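Alpha-rhamnosidase (Dictyoglomus thermophilum, PDB 6I60) probably hydrolyses terminal non-reducing alpha-L-rhamnose residues from alpha-L-rhamnosides, and belongs to the bacterial alpha-L-rhamnosidases. Local coordinates at residues F33-E38 / Y113-R118; I150-H155 / T289-I294; T460-N465 / F519-I524. All blocks are in the same frame, centred on the assembly; numbering follows the deposited sequence.

Contact 1 of 3, residues F33-E38 / Y113-R118; sequences FDLKCE and YFWKVR
Trp115 and Val117, both on strand 113-118, meet Leu35 of the short strand 35-37 inside the N-terminal immunoglobulin-like domain. The two strands belong to different sheets facing each other, as in an immunoglobulin beta sandwich; the axes of these short segments come within 9.2 Å at an angle of 135°, and side chains rather than backbone hydrogen bonds join them. Along 113-118, Trp115 makes the broadest contact. Its CG sits between the backbone N and the carbonyl carbon (chi1 70°), and the indole reaches across to the facing sheet. Leu35 lies over one face of the six-membered ring in a CH-pi contact, CD2 of Leu35 standing 3.6 Å from the ring centroid and 18° off the normal. The CB of Leu35 touches the rim, 3.6 Å from Trp115 CZ2. Farther along the leucine's strand, the carbonyl O of Lys36 approaches the same ring obliquely, 3.8 Å from CZ2 of Trp115, while Phe53 meets the indole edge-to-face. Without the indole, as with an alanine here, the space between the sheets would probably be left partly unfilled and Leu35 CD2 would lose the face it rests on. Beyond the indole, Lys116 turns away, and its NZ is hydrogen-bonded to the carbonyl O of Ile80. Val117 points back toward Leu35 and adds a second apolar surface. One leucine methyl thus serves both partners: CD2 of Leu35, which touches the indole, also lies 3.5 Å from CG1 of Val117.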
loop_
_atom_site.group_PDB
_atom_site.type_symbol
_atom_site.label_atom_id
_atom_site.label_comp_id
_atom_site.label_asym_id
_atom_site.label_seq_id
_atom_site.Cartn_x
_atom_site.Cartn_y
_atom_site.Cartn_z
ATOM N N PHE A 33 -15.730 10.275 17.311
ATOM C CA PHE A 33 -15.954 10.636 15.921
ATOM C C PHE A 33 -15.079 9.775 15.021
ATOM O O PHE A 33 -14.177 9.068 15.480
ATOM C CB PHE A 33 -15.673 12.128 15.677
ATOM C CG PHE A 33 -14.241 12.524 15.907
ATOM C CD1 PHE A 33 -13.780 12.798 17.184
ATOM C CD2 PHE A 33 -13.356 12.627 14.845
ATOM C CE1 PHE A 33 -12.463 13.163 17.397
ATOM C CE2 PHE A 33 -12.039 12.991 15.052
ATOM C CZ PHE A 33 -11.591 13.259 16.330
ATOM N N ASP A 34 -15.361 9.852 13.720
ATOM C CA ASP A 34 -14.648 9.084 12.699
ATOM C C ASP A 34 -14.673 7.593 13.027
ATOM O O ASP A 34 -13.639 6.921 13.095
ATOM C CB ASP A 34 -13.214 9.590 12.530
ATOM C CG ASP A 34 -12.572 9.103 11.243
ATOM O OD1 ASP A 34 -13.268 8.448 10.436
ATOM O OD2 ASP A 34 -11.367 9.367 11.041
ATOM N N LEU A 35 -15.878 7.075 13.234
ATOM C CA LEU A 35 -16.058 5.676 13.594
ATOM C C LEU A 35 -15.873 4.805 12.357
ATOM O O LEU A 35 -16.555 4.998 11.343
ATOM C CB LEU A 35 -17.436 5.461 14.216
ATOM C CG LEU A 35 -17.525 5.747 15.716
ATOM C CD1 LEU A 35 -17.716 7.235 15.970
ATOM C CD2 LEU A 35 -18.657 4.949 16.333
ATOM N N LYS A 36 -14.953 3.849 12.439
ATOM C CA LYS A 36 -14.604 2.997 11.312
ATOM C C LYS A 36 -14.848 1.539 11.675
ATOM O O LYS A 36 -14.454 1.086 12.755
ATOM C CB LYS A 36 -13.141 3.201 10.903
ATOM C CG LYS A 36 -12.750 4.654 10.691
ATOM C CD LYS A 36 -11.903 4.830 9.440
ATOM C CE LYS A 36 -10.948 6.005 9.583
ATOM N NZ LYS A 36 -9.632 5.588 10.149
ATOM N N CYS A 37 -15.506 0.818 10.775
ATOM C CA CYS A 37 -15.608 -0.632 10.839
ATOM C C CYS A 37 -14.754 -1.214 9.723
ATOM O O CYS A 37 -14.890 -0.812 8.563
ATOM C CB CYS A 37 -17.058 -1.096 10.702
ATOM S SG CYS A 37 -17.242 -2.889 10.598
ATOM N N GLU A 38 -13.869 -2.146 10.079
ATOM C CA GLU A 38 -12.854 -2.655 9.157
ATOM C C GLU A 38 -11.982 -1.525 8.614
ATOM O O GLU A 38 -11.535 -1.568 7.465
ATOM C CB GLU A 38 -13.483 -3.451 8.009
ATOM C CG GLU A 38 -13.937 -4.849 8.396
ATOM C CD GLU A 38 -12.800 -5.702 8.924
ATOM O OE1 GLU A 38 -12.127 -6.369 8.108
ATOM O OE2 GLU A 38 -12.579 -5.701 10.155
ATOM N N TYR A 113 -26.194 -3.550 9.879
ATOM C CA TYR A 113 -26.140 -3.315 11.311
ATOM C C TYR A 113 -25.817 -1.853 11.596
ATOM O O TYR A 113 -25.314 -1.124 10.737
ATOM C CB TYR A 113 -25.103 -4.221 11.985
ATOM C CG TYR A 113 -25.359 -5.695 11.780
ATOM C CD1 TYR A 113 -24.872 -6.356 10.658
ATOM C CD2 TYR A 113 -26.088 -6.427 12.706
ATOM C CE1 TYR A 113 -25.107 -7.706 10.465
ATOM C CE2 TYR A 113 -26.327 -7.776 12.523
ATOM C CZ TYR A 113 -25.835 -8.411 11.401
ATOM O OH TYR A 113 -26.074 -9.755 11.222
ATOM N N PHE A 114 -26.117 -1.437 12.823
ATOM C CA PHE A 114 -25.880 -0.078 13.286
ATOM C C PHE A 114 -25.091 -0.135 14.585
ATOM O O PHE A 114 -25.219 -1.087 15.360
ATOM C CB PHE A 114 -27.199 0.683 13.502
ATOM C CG PHE A 114 -28.161 0.574 12.349
ATOM C CD1 PHE A 114 -28.980 -0.536 12.208
ATOM C CD2 PHE A 114 -28.252 1.587 11.407
ATOM C CE1 PHE A 114 -29.859 -0.639 11.148
ATOM C CE2 PHE A 114 -29.134 1.491 10.346
ATOM C CZ PHE A 114 -29.938 0.377 10.218
ATOM N N TRP A 115 -24.270 0.888 14.824
ATOM C CA TRP A 115 -23.472 0.895 16.041
ATOM C C TRP A 115 -23.097 2.316 16.430
ATOM O O TRP A 115 -22.755 3.135 15.573
ATOM C CB TRP A 115 -22.210 0.031 15.891
ATOM C CG TRP A 115 -21.156 0.579 14.969
ATOM C CD1 TRP A 115 -21.257 0.760 13.619
ATOM C CD2 TRP A 115 -19.831 0.992 15.330
ATOM N NE1 TRP A 115 -20.080 1.268 13.120
ATOM C CE2 TRP A 115 -19.190 1.420 14.150
ATOM C CE3 TRP A 115 -19.127 1.048 16.539
ATOM C CZ2 TRP A 115 -17.879 1.896 14.144
ATOM C CZ3 TRP A 115 -17.826 1.520 16.530
ATOM C CH2 TRP A 115 -17.216 1.937 15.340
ATOM N N LYS A 116 -23.179 2.595 17.729
ATOM C CA LYS A 116 -22.681 3.816 18.343
ATOM C C LYS A 116 -21.687 3.443 19.435
ATOM O O LYS A 116 -21.500 2.266 19.756
ATOM C CB LYS A 116 -23.825 4.659 18.921
ATOM C CG LYS A 116 -25.192 4.345 18.340
ATOM C CD LYS A 116 -26.309 4.800 19.266
ATOM C CE LYS A 116 -26.447 3.872 20.463
ATOM N NZ LYS A 116 -27.552 4.295 21.369
ATOM N N VAL A 117 -21.042 4.451 20.019
ATOM C CA VAL A 117 -20.057 4.194 21.065
ATOM C C VAL A 117 -19.955 5.420 21.963
ATOM O O VAL A 117 -20.063 6.559 21.501
ATOM C CB VAL A 117 -18.687 3.798 20.460
ATOM C CG1 VAL A 117 -18.047 4.969 19.742
ATOM C CG2 VAL A 117 -17.757 3.256 21.535
ATOM N N ARG A 118 -19.771 5.170 23.256
ATOM C CA ARG A 118 -19.453 6.189 24.245
ATOM C C ARG A 118 -18.067 5.924 24.813
ATOM O O ARG A 118 -17.536 4.815 24.722
ATOM C CB ARG A 118 -20.476 6.210 25.387
ATOM C CG ARG A 118 -21.903 6.489 24.960
ATOM C CD ARG A 118 -22.826 6.615 26.167
ATOM N NE ARG A 118 -22.685 5.498 27.099
ATOM C CZ ARG A 118 -23.684 4.990 27.815
ATOM N NH1 ARG A 118 -24.902 5.500 27.711
ATOM N NH2 ARG A 118 -23.463 3.978 28.642
#

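Contact 2 of 3, residues I150-H155 / T289-I294; sequences ITKKEH and TTYGPI
Lys152 lies across one face of the Tyr291 ring, a cation-pi contact in the beta-rich region that includes the alpha-L-rhamnosidase N-terminal domain. It joins the loop following strand 150-151 to strand 288-298. The lysine chain crosses the ring obliquely. Its bends at chi3 (56°) and chi4 (93°) bring both CE and NZ over the same face: Lys152 NZ is 4.2 Å from the Tyr291 ring centroid and almost on the normal, whereas Lys152 CE, 3.8 Å from that centroid, is displaced toward the rim on the CZ side. The ammonium group is also salt-bridged to Glu325, so its charge is probably balanced mainly by the carboxylate, with the aromatic face as a second partner. Nearer the backbone, Lys152 CG packs against Thr289, 3.5 Å from its CG2; the threonine hydroxyl is hydrogen-bonded to the carbonyl O of Met178. His155 crosses Tyr291 at about a right angle and stacks its ring on Phe262, outside the pair. The phenol end of Tyr291 reaches the backbone at the end of the loop: its OH is hydrogen-bonded to N of Lys156, the residue just after His155, and lies 3.2 Å from His155 CA.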
loop_
_atom_site.group_PDB
_atom_site.type_symbol
_atom_site.label_atom_id
_atom_site.label_comp_id
_atom_site.label_asym_id
_atom_site.label_seq_id
_atom_site.Cartn_x
_atom_site.Cartn_y
_atom_site.Cartn_z
ATOM N N ILE A 150 -20.131 -18.716 -15.005
ATOM C CA ILE A 150 -20.560 -18.783 -16.394
ATOM C C ILE A 150 -19.415 -18.333 -17.294
ATOM O O ILE A 150 -18.519 -17.592 -16.881
ATOM C CB ILE A 150 -21.819 -17.931 -16.651
ATOM C CG1 ILE A 150 -21.616 -16.517 -16.111
ATOM C CG2 ILE A 150 -23.032 -18.572 -16.003
ATOM C CD1 ILE A 150 -22.617 -15.523 -16.632
ATOM N N THR A 151 -19.448 -18.803 -18.542
ATOM C CA THR A 151 -18.394 -18.511 -19.506
ATOM C C THR A 151 -18.917 -18.717 -20.917
ATOM O O THR A 151 -19.935 -19.379 -21.135
ATOM C CB THR A 151 -17.162 -19.400 -19.295
ATOM O OG1 THR A 151 -16.972 -19.643 -17.901
ATOM C CG2 THR A 151 -15.920 -18.739 -19.840
ATOM N N LYS A 152 -18.200 -18.137 -21.876
ATOM C CA LYS A 152 -18.343 -18.536 -23.263
ATOM C C LYS A 152 -17.715 -19.911 -23.476
ATOM O O LYS A 152 -16.923 -20.396 -22.663
ATOM C CB LYS A 152 -17.686 -17.516 -24.192
ATOM C CG LYS A 152 -18.518 -16.278 -24.437
ATOM C CD LYS A 152 -17.810 -15.295 -25.352
ATOM C CE LYS A 152 -17.431 -15.938 -26.674
ATOM N NZ LYS A 152 -18.487 -15.736 -27.703
ATOM N N LYS A 153 -18.079 -20.539 -24.589
ATOM C CA LYS A 153 -17.543 -21.847 -24.941
ATOM C C LYS A 153 -16.436 -21.776 -25.984
ATOM O O LYS A 153 -15.488 -22.566 -25.920
ATOM C CB LYS A 153 -18.674 -22.755 -25.441
ATOM C CG LYS A 153 -18.228 -24.008 -26.183
ATOM C CD LYS A 153 -19.422 -24.803 -26.705
ATOM C CE LYS A 153 -20.588 -23.894 -27.072
ATOM N NZ LYS A 153 -21.804 -24.664 -27.453
ATOM N N GLU A 154 -16.519 -20.833 -26.927
ATOM C CA GLU A 154 -15.505 -20.726 -27.973
ATOM C C GLU A 154 -14.191 -20.190 -27.413
ATOM O O GLU A 154 -13.157 -20.866 -27.472
ATOM C CB GLU A 154 -16.022 -19.840 -29.112
ATOM C CG GLU A 154 -14.944 -19.096 -29.901
ATOM C CD GLU A 154 -14.286 -19.956 -30.966
ATOM O OE1 GLU A 154 -13.082 -19.754 -31.236
ATOM O OE2 GLU A 154 -14.972 -20.830 -31.533
ATOM N N HIS A 155 -14.218 -18.974 -26.861
ATOM C CA HIS A 155 -13.040 -18.318 -26.296
ATOM C C HIS A 155 -11.905 -18.179 -27.304
ATOM O O HIS A 155 -11.030 -19.047 -27.385
ATOM C CB HIS A 155 -12.545 -19.070 -25.058
ATOM C CG HIS A 155 -12.895 -18.399 -23.768
ATOM N ND1 HIS A 155 -12.617 -17.071 -23.523
ATOM C CD2 HIS A 155 -13.508 -18.868 -22.656
ATOM C CE1 HIS A 155 -13.041 -16.752 -22.314
ATOM N NE2 HIS A 155 -13.585 -17.823 -21.766
ATOM N N THR A 289 -24.320 -14.101 -24.315
ATOM C CA THR A 289 -22.925 -13.691 -24.347
ATOM C C THR A 289 -22.486 -13.479 -25.788
ATOM O O THR A 289 -23.044 -14.072 -26.716
ATOM C CB THR A 289 -22.025 -14.723 -23.657
ATOM O OG1 THR A 289 -20.684 -14.225 -23.598
ATOM C CG2 THR A 289 -22.048 -16.044 -24.411
ATOM N N THR A 290 -21.478 -12.625 -25.960
ATOM C CA THR A 290 -20.973 -12.267 -27.280
ATOM C C THR A 290 -19.628 -11.571 -27.117
ATOM O O THR A 290 -19.195 -11.260 -26.004
ATOM C CB THR A 290 -21.947 -11.355 -28.028
ATOM O OG1 THR A 290 -21.289 -10.785 -29.166
ATOM C CG2 THR A 290 -22.407 -10.236 -27.120
ATOM N N TYR A 291 -18.974 -11.327 -28.251
ATOM C CA TYR A 291 -17.756 -10.534 -28.304
ATOM C C TYR A 291 -18.099 -9.119 -28.749
ATOM O O TYR A 291 -18.975 -8.919 -29.595
ATOM C CB TYR A 291 -16.733 -11.152 -29.259
ATOM C CG TYR A 291 -15.883 -12.234 -28.631
ATOM C CD1 TYR A 291 -15.603 -12.221 -27.271
ATOM C CD2 TYR A 291 -15.364 -13.270 -29.397
ATOM C CE1 TYR A 291 -14.828 -13.209 -26.691
ATOM C CE2 TYR A 291 -14.588 -14.262 -28.826
ATOM C CZ TYR A 291 -14.323 -14.226 -27.474
ATOM O OH TYR A 291 -13.550 -15.212 -26.906
ATOM N N GLY A 292 -17.409 -8.138 -28.172
ATOM C CA GLY A 292 -17.708 -6.754 -28.445
ATOM C C GLY A 292 -16.571 -6.013 -29.116
ATOM O O GLY A 292 -15.831 -6.561 -29.939
ATOM N N PRO A 293 -16.419 -4.732 -28.774
ATOM C CA PRO A 293 -15.360 -3.932 -29.406
ATOM C C PRO A 293 -13.958 -4.314 -28.958
ATOM O O PRO A 293 -13.027 -4.250 -29.769
ATOM C CB PRO A 293 -15.715 -2.496 -28.997
ATOM C CG PRO A 293 -16.503 -2.647 -27.737
ATOM C CD PRO A 293 -17.261 -3.933 -27.866
ATOM N N ILE A 294 -13.775 -4.712 -27.703
ATOM C CA ILE A 294 -12.442 -5.008 -27.188
ATOM C C ILE A 294 -12.006 -6.383 -27.675
ATOM O O ILE A 294 -12.713 -7.380 -27.481
ATOM C CB ILE A 294 -12.419 -4.931 -25.653
ATOM C CG1 ILE A 294 -12.716 -3.506 -25.186
ATOM C CG2 ILE A 294 -11.068 -5.379 -25.120
ATOM C CD1 ILE A 294 -14.023 -3.369 -24.450
#

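Contact 3 of 3, residues T460-N465 / F519-I524; sequences TAVESN and FNFDMI
Two backbone hydrogen bonds join Glu463 and Asn465 to the last turn of helix 514-520 and the chain just beyond it, forming a single beta bridge between Ser464 and Phe521 in the six-hairpin glycosidase region of the chain. In one, Asp522 N donates to Glu463 O at 3.0 Å; in the other, Asn465 N donates to Asn520 O at 2.8 Å, with an N-H...O angle of 167°. Phe521 is the first residue to leave the helical conformation, and its CA-H makes a further contact with Glu463 O. Apolar packing lies beside the bridge. Val462 brings CG2 to within 3.7 Å of Phe521 CB and obliquely onto the ring, while its CG1 is 4.4 Å from Met523 SD. With CG anti to its carbonyl carbon (chi1 -41°), Phe521 carries its ring off the bridge toward helix 473-488, where it packs on Gln486 and Leu487. One face of this ring is covered by CB of the preceding Asn520, whose amide is held elsewhere by Tyr831 and Asp827. Polar side chains are gathered round Asp522. The carboxylates of Glu463 and Asp522 come close without a bond between them. Asn465 lays its amide over the backbone of Phe521 and Asp522, its plane only 16° from that of the Asp522 carboxylate. Asn465 OD1 lies 3.7 Å from Asp522 CB.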
loop_
_atom_site.group_PDB
_atom_site.type_symbol
_atom_site.label_atom_id
_atom_site.label_comp_id
_atom_site.label_asym_id
_atom_site.label_seq_id
_atom_site.Cartn_x
_atom_site.Cartn_y
_atom_site.Cartn_z
ATOM N N THR A 460 -4.126 2.043 -6.323
ATOM C CA THR A 460 -4.910 1.819 -5.113
ATOM C C THR A 460 -5.211 3.145 -4.427
ATOM O O THR A 460 -4.300 3.818 -3.933
ATOM C CB THR A 460 -4.170 0.876 -4.157
ATOM O OG1 THR A 460 -4.076 -0.426 -4.746
ATOM C CG2 THR A 460 -4.906 0.770 -2.830
ATOM N N ALA A 461 -6.487 3.528 -4.392
ATOM C CA ALA A 461 -6.880 4.830 -3.867
ATOM C C ALA A 461 -6.723 4.898 -2.354
ATOM O O ALA A 461 -7.713 4.857 -1.619
ATOM C CB ALA A 461 -8.323 5.147 -4.263
ATOM N N VAL A 462 -5.485 5.010 -1.880
ATOM C CA VAL A 462 -5.223 5.159 -0.453
ATOM C C VAL A 462 -5.403 6.617 -0.055
ATOM O O VAL A 462 -5.174 7.536 -0.849
ATOM C CB VAL A 462 -3.810 4.652 -0.099
ATOM C CG1 VAL A 462 -3.723 3.145 -0.269
ATOM C CG2 VAL A 462 -2.769 5.346 -0.957
ATOM N N GLU A 463 -5.820 6.832 1.188
ATOM C CA GLU A 463 -5.936 8.176 1.729
ATOM C C GLU A 463 -4.568 8.694 2.159
ATOM O O GLU A 463 -3.639 7.927 2.424
ATOM C CB GLU A 463 -6.892 8.200 2.921
ATOM C CG GLU A 463 -8.296 8.655 2.585
ATOM C CD GLU A 463 -9.296 8.288 3.664
ATOM O OE1 GLU A 463 -10.450 7.959 3.318
ATOM O OE2 GLU A 463 -8.926 8.325 4.858
ATOM N N SER A 464 -4.456 10.016 2.237
ATOM C CA SER A 464 -3.227 10.641 2.701
ATOM C C SER A 464 -3.171 10.599 4.223
ATOM O O SER A 464 -4.114 11.023 4.901
ATOM C CB SER A 464 -3.137 12.082 2.203
ATOM O OG SER A 464 -1.863 12.634 2.482
ATOM N N ASN A 465 -2.068 10.083 4.760
ATOM C CA ASN A 465 -1.906 9.953 6.201
ATOM C C ASN A 465 -0.992 11.007 6.807
ATOM O O ASN A 465 -1.170 11.362 7.977
ATOM C CB ASN A 465 -1.363 8.564 6.552
ATOM C CG ASN A 465 -2.360 7.726 7.333
ATOM O OD1 ASN A 465 -3.530 8.094 7.467
ATOM N ND2 ASN A 465 -1.900 6.591 7.855
ATOM N N PHE A 519 3.713 5.995 6.866
ATOM C CA PHE A 519 3.836 7.402 7.235
ATOM C C PHE A 519 3.103 8.312 6.260
ATOM O O PHE A 519 2.572 9.353 6.665
ATOM C CB PHE A 519 5.308 7.803 7.313
ATOM C CG PHE A 519 5.858 7.815 8.709
ATOM C CD1 PHE A 519 6.638 6.767 9.169
ATOM C CD2 PHE A 519 5.590 8.872 9.563
ATOM C CE1 PHE A 519 7.142 6.773 10.455
ATOM C CE2 PHE A 519 6.092 8.885 10.851
ATOM C CZ PHE A 519 6.868 7.833 11.298
ATOM N N ASN A 520 3.055 7.939 4.982
ATOM C CA ASN A 520 2.469 8.798 3.961
ATOM C C ASN A 520 1.006 8.492 3.679
ATOM O O ASN A 520 0.244 9.412 3.357
ATOM C CB ASN A 520 3.266 8.681 2.658
ATOM C CG ASN A 520 4.513 9.537 2.662
ATOM O OD1 ASN A 520 4.477 10.706 3.046
ATOM N ND2 ASN A 520 5.628 8.956 2.233
ATOM N N PHE A 521 0.591 7.231 3.789
ATOM C CA PHE A 521 -0.747 6.828 3.381
ATOM C C PHE A 521 -1.357 5.903 4.424
ATOM O O PHE A 521 -0.652 5.272 5.215
ATOM C CB PHE A 521 -0.729 6.139 2.009
ATOM C CG PHE A 521 0.195 6.791 1.016
ATOM C CD1 PHE A 521 -0.132 8.005 0.435
ATOM C CD2 PHE A 521 1.395 6.192 0.670
ATOM C CE1 PHE A 521 0.716 8.607 -0.474
ATOM C CE2 PHE A 521 2.246 6.791 -0.239
ATOM C CZ PHE A 521 1.905 7.999 -0.811
ATOM N N ASP A 522 -2.687 5.843 4.419
ATOM C CA ASP A 522 -3.433 4.901 5.249
ATOM C C ASP A 522 -3.312 3.515 4.626
ATOM O O ASP A 522 -3.891 3.252 3.567
ATOM C CB ASP A 522 -4.892 5.335 5.363
ATOM C CG ASP A 522 -5.685 4.481 6.334
ATOM O OD1 ASP A 522 -6.750 4.939 6.802
ATOM O OD2 ASP A 522 -5.246 3.350 6.631
ATOM N N MET A 523 -2.563 2.625 5.280
ATOM C CA MET A 523 -2.206 1.342 4.690
ATOM C C MET A 523 -2.696 0.130 5.467
ATOM O O MET A 523 -2.420 -0.999 5.044
ATOM C CB MET A 523 -0.682 1.239 4.531
ATOM C CG MET A 523 -0.039 2.434 3.857
ATOM S SD MET A 523 -0.060 2.304 2.063
ATOM C CE MET A 523 0.345 0.574 1.845
ATOM N N ILE A 524 -3.407 0.316 6.584
ATOM C CA ILE A 524 -3.785 -0.831 7.408
ATOM C C ILE A 524 -4.765 -1.732 6.663
ATOM O O ILE A 524 -4.692 -2.963 6.762
ATOM C CB ILE A 524 -4.349 -0.367 8.764
ATOM C CG1 ILE A 524 -4.756 -1.579 9.604
ATOM C CG2 ILE A 524 -5.525 0.581 8.572
ATOM C CD1 ILE A 524 -4.415 -1.455 11.062
#

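Overall arrangement
From the N terminus, contact 1 closes first, bringing residues 33-38 against 113-118 across the two facing sheets of the immunoglobulin-like domain. Contact 2 then closes a longer, helix-free loop, joining the turn after strand 150-151 to strand 288-298. Contact 3 follows; its loop is about half helical, and it ties the linker between strands 453-458 and 466-470 to the end of helix 514-520. The three loops neither nest nor cross. Contacts 1 and 3 lie about 20 Å apart between centres, and the salt bridge from Glu38 to Arg528 of helix 524-535 ties the first domain to the glycosidase domain. Contact 2 stands apart, its centre about 44 Å from that of contact 1.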